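Local coordinates for actin binding protein family protein (Entamoeba histolytica HM-1:IMSS, PDB 6K2F) that probably binds actin monomers and inhibits polymerisation by sequestering them, the chain being the N-terminal ADF-homology domain of a twinfilin, at residues P61-F66 with S100-F105. Sequence-based numbering, arbitrary orientation.
Sequences PSYILF and STKARF
Residues 61-66 enter and run along strand 62-68, a strand with antiparallel neighbours on both sides, and 100-105 pass over one face of the sheet to which it belongs, at the junction between helices 92-101 and 103-109. The backbones stay well apart, with the CA atoms of Tyr-63 and Lys-102 8.3 Å from each other, so side chains alone bridge the gap. Tyr-63 and Leu-65, two apart on the extended strand, both point toward the helices, while Ile-64 between them points away.

Phe-105 reaches in between these two. Its CE2–CZ edge is set against one face of the Tyr-63 ring, CE2 opposite the ring centre and CZ 3.5 Å from Tyr-63 CD2. The planes are inclined at 72° and the centroids lie 4.8 Å apart, a T-shaped pair in which phenylalanine gives the edge and tyrosine the face. The CD1 and CE1 atoms of Phe-105 meet the methyls of Leu-65, CD2 lying 3.7 Å from Phe-105 CD1.

Tyr-63 extends beyond this stack to the helix junction. Its CG is anti to the carbonyl carbon (chi1 -57°), and the hydroxyl ends 3.3 Å from Thr-101 CB. The OH of the buried Tyr-63 hydrogen-bonds to Tyr-98 O, tying the hydroxyl end of the ring to helix 92-101, and Thr-101 OG1 bonds to Leu-97 O. Lys-102 lays its CG against the ring edge, 4.0 Å from Tyr-63 CE1, before its chain leads away.

Ile-33 and Leu-82 from other strands add to this apolar layer, the interface of central sheet and flanking helices characteristic of the ADF/cofilin fold.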
# COMPACT_ATOMS: atom_id res chain seq x y z
N PRO A 61 7.85 -2.13 23.52
CA PRO A 61 8.53 -2.68 22.37
C PRO A 61 7.53 -3.24 21.35
O PRO A 61 6.53 -3.80 21.70
CB PRO A 61 9.45 -3.76 22.95
CG PRO A 61 9.61 -3.37 24.40
CD PRO A 61 8.29 -2.74 24.78
N SER A 62 7.86 -3.09 20.07
CA SER A 62 7.10 -3.75 18.99
C SER A 62 8.00 -3.93 17.79
O SER A 62 9.05 -3.26 17.70
CB SER A 62 5.81 -3.07 18.63
OG SER A 62 6.00 -1.78 18.09
N TYR A 63 7.62 -4.85 16.93
CA TYR A 63 8.26 -5.03 15.62
C TYR A 63 7.36 -4.50 14.52
O TYR A 63 6.13 -4.65 14.58
CB TYR A 63 8.49 -6.50 15.33
CG TYR A 63 9.31 -7.24 16.35
CD1 TYR A 63 10.66 -6.99 16.51
CD2 TYR A 63 8.74 -8.24 17.12
CE1 TYR A 63 11.42 -7.69 17.42
CE2 TYR A 63 9.50 -8.98 18.01
CZ TYR A 63 10.84 -8.71 18.17
OH TYR A 63 11.54 -9.44 19.09
N ILE A 64 7.97 -3.96 13.48
CA ILE A 64 7.24 -3.61 12.23
C ILE A 64 7.94 -4.32 11.08
O ILE A 64 9.13 -4.14 10.91
CB ILE A 64 7.24 -2.11 11.92
CG1 ILE A 64 6.81 -1.24 13.10
CG2 ILE A 64 6.39 -1.87 10.67
CD1 ILE A 64 5.37 -1.27 13.35
N LEU A 65 7.20 -5.15 10.35
CA LEU A 65 7.68 -5.76 9.09
C LEU A 65 7.21 -4.84 7.97
O LEU A 65 6.00 -4.76 7.75
CB LEU A 65 7.12 -7.17 8.96
CG LEU A 65 7.42 -8.07 10.14
CD1 LEU A 65 6.78 -9.43 9.95
CD2 LEU A 65 8.91 -8.19 10.35
N PHE A 66 8.13 -4.11 7.38
CA PHE A 66 7.82 -3.01 6.46
C PHE A 66 8.29 -3.41 5.05
O PHE A 66 9.47 -3.61 4.80
CB PHE A 66 8.48 -1.72 6.94
CG PHE A 66 7.95 -0.49 6.26
CD1 PHE A 66 8.42 -0.15 5.01
CD2 PHE A 66 7.03 0.33 6.89
CE1 PHE A 66 7.96 1.00 4.38
CE2 PHE A 66 6.54 1.45 6.23
CZ PHE A 66 7.01 1.78 4.99
N SER A 100 16.66 -10.47 21.48
CA SER A 100 17.08 -11.85 21.12
C SER A 100 16.11 -12.46 20.09
O SER A 100 16.55 -13.31 19.29
CB SER A 100 17.20 -12.73 22.34
OG SER A 100 15.93 -12.92 22.95
N THR A 101 14.84 -12.05 20.10
CA THR A 101 13.78 -12.64 19.23
C THR A 101 13.82 -12.01 17.83
O THR A 101 13.25 -12.63 16.90
CB THR A 101 12.42 -12.53 19.93
OG1 THR A 101 12.49 -13.25 21.16
CG2 THR A 101 11.27 -13.02 19.08
N LYS A 102 14.52 -10.89 17.63
CA LYS A 102 14.69 -10.27 16.29
C LYS A 102 15.14 -11.32 15.27
O LYS A 102 14.67 -11.28 14.12
CB LYS A 102 15.77 -9.17 16.28
CG LYS A 102 15.34 -7.80 16.77
CD LYS A 102 16.36 -6.73 16.40
CE LYS A 102 17.67 -6.86 17.15
NZ LYS A 102 18.59 -5.73 16.85
N ALA A 103 16.06 -12.21 15.65
CA ALA A 103 16.71 -13.16 14.71
C ALA A 103 15.67 -14.17 14.21
O ALA A 103 15.90 -14.78 13.16
CB ALA A 103 17.87 -13.86 15.37
N ARG A 104 14.56 -14.34 14.94
CA ARG A 104 13.55 -15.37 14.58
C ARG A 104 12.91 -14.98 13.24
O ARG A 104 12.48 -15.89 12.54
CB ARG A 104 12.50 -15.53 15.69
CG ARG A 104 11.93 -16.94 15.76
CD ARG A 104 12.91 -17.93 16.38
NE ARG A 104 13.22 -17.54 17.75
CZ ARG A 104 14.38 -17.07 18.19
NH1 ARG A 104 15.41 -16.95 17.37
NH2 ARG A 104 14.53 -16.74 19.46
N PHE A 105 12.85 -13.70 12.86
CA PHE A 105 12.18 -13.29 11.60
C PHE A 105 12.94 -13.88 10.40
O PHE A 105 12.30 -14.53 9.56
CB PHE A 105 12.00 -11.78 11.51
CG PHE A 105 10.97 -11.26 12.49
CD1 PHE A 105 9.62 -11.32 12.19
CD2 PHE A 105 11.35 -10.74 13.72
CE1 PHE A 105 8.67 -10.88 13.09
CE2 PHE A 105 10.39 -10.30 14.62
CZ PHE A 105 9.05 -10.36 14.31